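Local coordinates for beta-galactosidase (Geobacillus stearothermophilus, PDB 5DFA), which probably catalyses the hydrolysis of terminal non-reducing beta-D-galactose residues in beta-D-galactosides, as a member of glycosyl hydrolase family 42, at residues V280-A285 and L319-T324; A411-L416 and L470-M475. The protein carries 1 engineered substitution. All blocks are in the same frame, centred on the assembly; numbering follows the deposited sequence.

Contact 1 (V280-A285 and L319-T324); sequences VISWDA and LLMACT. Engineered in segment 319-324: A322 (natural residue Glu).
Side-by-side parallel strand pairing, interrupted by a beta bulge, joins V280-A285 to L319-T324 in the wall of the catalytic barrel. L319 N binds I281 O at 2.9 Å, in the carbonyl plane, while the return bond from W283 N to L319 O is weak. M321 N then reaches W283 O at 3.0 Å from above the carbonyl plane, 37° out of it. Here the register slips: W283 pairs with L320 but D284 with A322, which makes M321 the extra residue of the bulge. Pairing resumes where A285 N meets A322 O at 2.9 Å. These are strands six and seven of a (beta/alpha)8 TIM barrel, linked by a beta-alpha-beta crossover through helix 296-311.

On the barrel's inner side, M321 bends at chi2 and chi3, so that CE turns back to S282 CB at 3.8 Å; S282 OG itself bonds T253 OG1. D284 CG sits beside its own backbone N (chi1 -50°), which brings OD2 to 3.2 Å from CB of the engineered A322, a Glu in the natural protein and the predicted nucleophile. OD1 is held by N255 ND2, and the D284 side chain comes within about 3 Å (nearest atoms) of that of E158, the predicted proton donor.

On the outer side, L320 CD1 packs against A285 CB at 3.9 Å and meets the W283 indole obliquely, while the same A285 methyl lies over one face of that indole, near its rim. Y310, from helix 296-311, makes an edge-to-face contact with W283. One water links A285 O to T324 N.

Contact 2 (A411-L416 and L470-M475); sequences AEVAIL and LLIAPM
Backbone hydrogen bonds zip E412-L416 to L470-I472 in unbroken parallel register, V413 facing L470, A414 facing L471 and I415 facing I472. E412 O accepts from L470 N at 3.2 Å; the A414 N to L470 O bond follows, then I472 N to A414 O at 2.7 Å and L416 N to I472 O at 2.8 Å.

Apolar side chains pack on both faces of the pair. On one, V413 and L470 run side by side, CG1 touching CD2 at 4.0 Å, and I415 lies alongside I472 in the same manner; F449 of helix 438-451 packs on L470 and I472. On the other face, L471 CG is anti to its backbone N (chi1 -156°) and CD2 reaches across to L416 CB at 3.5 Å, while A473 CB closes on that same L416 CB at 4.1 Å.

One water bridges the two segments, donating to both L416 O and P474 O. With strand 456-459 beyond 413-416 and strand 496-500 beyond 470-473, this pair lies within the parallel part of the sheet, in the 2-1-3-4 order characteristic of a flavodoxin-like alpha/beta fold, here the trimerisation domain, placed by its sequence family with the class I glutamine amidotransferase-like domains.

From the N terminus, the chain first builds the earlier barrel strands and then enters contact 1, whose 33-residue connection carries helix 296-311 and closes at 319-324. It next adds the last barrel strand, 354-359, and runs through helix 386-398 into the trimerisation domain. Only then does contact 2 open at 411-416; it closes at 470-475 after a longer excursion through helices 419-427 and 438-451 and strand 456-459. The two closures thus follow in series, neither nested nor crossing. Their centres lie 24 Å apart and their nearest atoms about 15 Å, without touching: contact 1 ties adjacent barrel strands, contact 2 the sheet of a separate domain.

Contact 1 (V280-A285 and L319-T324)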
# COMPACT_ATOMS: atom_id res chain seq x y z
N VAL A 280 11.18 34.80 -17.71
CA VAL A 280 10.35 35.08 -16.55
C VAL A 280 9.85 33.78 -15.93
O VAL A 280 9.58 32.80 -16.63
CB VAL A 280 9.15 35.99 -16.93
CG1 VAL A 280 8.27 35.30 -17.96
CG2 VAL A 280 8.34 36.37 -15.70
N ILE A 281 9.74 33.76 -14.60
CA ILE A 281 9.27 32.58 -13.89
C ILE A 281 7.74 32.56 -13.81
O ILE A 281 7.11 33.59 -13.55
CB ILE A 281 9.85 32.52 -12.46
CG1 ILE A 281 11.38 32.63 -12.51
CG2 ILE A 281 9.44 31.23 -11.77
CD1 ILE A 281 12.04 31.57 -13.36
N SER A 282 7.16 31.40 -14.05
CA SER A 282 5.72 31.21 -13.93
C SER A 282 5.42 29.86 -13.30
O SER A 282 6.16 28.90 -13.51
CB SER A 282 5.04 31.32 -15.30
OG SER A 282 5.44 30.26 -16.15
N TRP A 283 4.34 29.77 -12.53
CA TRP A 283 4.00 28.50 -11.88
C TRP A 283 2.51 28.34 -11.59
O TRP A 283 1.75 29.31 -11.59
CB TRP A 283 4.81 28.34 -10.59
CG TRP A 283 4.27 29.06 -9.40
CD1 TRP A 283 4.25 30.41 -9.18
CD2 TRP A 283 3.71 28.46 -8.22
NE1 TRP A 283 3.69 30.69 -7.96
CE2 TRP A 283 3.35 29.51 -7.35
CE3 TRP A 283 3.46 27.14 -7.83
CZ2 TRP A 283 2.76 29.27 -6.11
CZ3 TRP A 283 2.88 26.91 -6.60
CH2 TRP A 283 2.53 27.97 -5.75
N ASP A 284 2.12 27.10 -11.34
CA ASP A 284 0.72 26.74 -11.15
C ASP A 284 0.44 26.37 -9.69
O ASP A 284 1.03 25.43 -9.16
CB ASP A 284 0.33 25.59 -12.07
CG ASP A 284 0.74 25.83 -13.51
OD1 ASP A 284 1.06 24.85 -14.21
OD2 ASP A 284 0.75 27.01 -13.94
N ALA A 285 -0.46 27.11 -9.06
CA ALA A 285 -0.75 26.92 -7.64
C ALA A 285 -2.12 26.30 -7.42
O ALA A 285 -3.14 26.82 -7.89
CB ALA A 285 -0.66 28.24 -6.91
N LEU A 319 4.87 35.25 -12.67
CA LEU A 319 3.52 35.18 -13.22
C LEU A 319 2.79 33.92 -12.79
O LEU A 319 3.20 32.81 -13.13
CB LEU A 319 3.57 35.24 -14.75
CG LEU A 319 4.08 36.53 -15.41
CD1 LEU A 319 4.01 36.41 -16.92
CD2 LEU A 319 3.29 37.74 -14.92
N LEU A 320 1.71 34.08 -12.04
CA LEU A 320 0.84 32.95 -11.75
C LEU A 320 0.24 32.48 -13.07
O LEU A 320 -0.63 33.15 -13.63
CB LEU A 320 -0.25 33.32 -10.76
CG LEU A 320 -1.13 32.16 -10.28
CD1 LEU A 320 -0.32 31.17 -9.47
CD2 LEU A 320 -2.32 32.67 -9.48
N MET A 321 0.72 31.35 -13.58
CA MET A 321 0.27 30.86 -14.87
C MET A 321 -1.04 30.10 -14.76
O MET A 321 -1.83 30.07 -15.70
CB MET A 321 1.35 29.96 -15.50
CG MET A 321 1.05 29.54 -16.93
SD MET A 321 0.72 30.93 -18.02
CE MET A 321 2.25 31.85 -17.88
N ALA A 322 -1.28 29.49 -13.60
CA ALA A 322 -2.52 28.75 -13.39
C ALA A 322 -2.90 28.63 -11.92
O ALA A 322 -2.05 28.41 -11.05
CB ALA A 322 -2.42 27.37 -14.02
N CYS A 323 -4.19 28.78 -11.66
CA CYS A 323 -4.79 28.47 -10.38
C CYS A 323 -6.26 28.19 -10.67
O CYS A 323 -6.74 28.50 -11.75
CB CYS A 323 -4.64 29.61 -9.37
SG CYS A 323 -5.64 31.07 -9.73
N THR A 324 -6.97 27.59 -9.72
CA THR A 324 -8.39 27.35 -9.94
C THR A 324 -9.23 28.43 -9.25
O THR A 324 -8.96 28.82 -8.12
CB THR A 324 -8.82 25.95 -9.45
OG1 THR A 324 -10.21 25.75 -9.73
CG2 THR A 324 -8.56 25.77 -7.96
O HOH W 1 -5.74 27.48 -7.03

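Contact 2 (A411-L416 and L470-M475)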
# COMPACT_ATOMS: atom_id res chain seq x y z
N ALA A 411 14.26 42.11 0.28
CA ALA A 411 14.19 41.56 1.63
C ALA A 411 15.56 41.61 2.31
O ALA A 411 16.59 41.59 1.64
CB ALA A 411 13.67 40.14 1.59
N GLU A 412 15.55 41.67 3.63
CA GLU A 412 16.78 41.65 4.41
C GLU A 412 17.04 40.25 4.95
O GLU A 412 18.13 39.95 5.44
CB GLU A 412 16.70 42.65 5.57
CG GLU A 412 16.53 44.10 5.13
CD GLU A 412 16.34 45.04 6.31
OE1 GLU A 412 15.25 45.02 6.91
OE2 GLU A 412 17.28 45.80 6.62
N VAL A 413 16.03 39.39 4.85
CA VAL A 413 16.11 38.03 5.35
C VAL A 413 16.03 37.02 4.21
O VAL A 413 15.18 37.15 3.32
CB VAL A 413 14.99 37.74 6.37
CG1 VAL A 413 15.13 36.34 6.94
CG2 VAL A 413 15.01 38.77 7.48
N ALA A 414 16.90 36.02 4.23
CA ALA A 414 16.92 35.00 3.20
C ALA A 414 16.96 33.59 3.79
O ALA A 414 17.65 33.34 4.77
CB ALA A 414 18.09 35.21 2.26
N ILE A 415 16.20 32.68 3.19
CA ILE A 415 16.24 31.27 3.56
C ILE A 415 16.80 30.46 2.39
O ILE A 415 16.28 30.52 1.28
CB ILE A 415 14.86 30.73 3.94
CG1 ILE A 415 14.33 31.46 5.18
CG2 ILE A 415 14.92 29.23 4.19
CD1 ILE A 415 12.91 31.08 5.55
N LEU A 416 17.87 29.72 2.65
CA LEU A 416 18.56 28.99 1.58
C LEU A 416 17.94 27.62 1.33
O LEU A 416 17.84 26.79 2.24
CB LEU A 416 20.04 28.84 1.91
CG LEU A 416 20.90 28.12 0.87
CD1 LEU A 416 20.78 28.79 -0.49
CD2 LEU A 416 22.35 28.07 1.32
N LEU A 470 20.45 38.58 7.25
CA LEU A 470 20.29 37.28 7.87
C LEU A 470 20.01 36.20 6.84
O LEU A 470 19.08 36.33 6.04
CB LEU A 470 19.16 37.33 8.90
CG LEU A 470 18.66 36.02 9.50
CD1 LEU A 470 19.73 35.38 10.37
CD2 LEU A 470 17.38 36.25 10.30
N LEU A 471 20.81 35.15 6.85
CA LEU A 471 20.57 34.01 5.97
C LEU A 471 20.36 32.77 6.83
O LEU A 471 21.19 32.44 7.68
CB LEU A 471 21.72 33.82 4.98
CG LEU A 471 21.49 33.09 3.65
CD1 LEU A 471 22.81 32.89 2.92
CD2 LEU A 471 20.77 31.76 3.79
N ILE A 472 19.24 32.09 6.59
CA ILE A 472 18.90 30.88 7.32
C ILE A 472 19.08 29.66 6.42
O ILE A 472 18.46 29.56 5.37
CB ILE A 472 17.46 30.93 7.84
CG1 ILE A 472 17.27 32.14 8.75
CG2 ILE A 472 17.10 29.65 8.58
CD1 ILE A 472 15.83 32.52 8.99
N ALA A 473 19.94 28.73 6.84
CA ALA A 473 20.22 27.53 6.05
C ALA A 473 20.01 26.26 6.86
O ALA A 473 20.97 25.66 7.35
CB ALA A 473 21.64 27.58 5.51
N PRO A 474 18.74 25.84 7.00
CA PRO A 474 18.41 24.63 7.77
C PRO A 474 18.71 23.35 7.00
O PRO A 474 18.46 23.28 5.80
CB PRO A 474 16.89 24.77 8.00
CG PRO A 474 16.53 26.17 7.59
CD PRO A 474 17.53 26.54 6.54
N MET A 475 19.26 22.36 7.70
CA MET A 475 19.49 21.03 7.15
C MET A 475 20.22 21.03 5.81
O MET A 475 19.79 20.36 4.87
CB MET A 475 18.17 20.28 7.01
CG MET A 475 17.40 20.11 8.31
SD MET A 475 15.87 19.17 8.10
CE MET A 475 16.53 17.56 7.69
O HOH W 2 18.77 24.51 3.34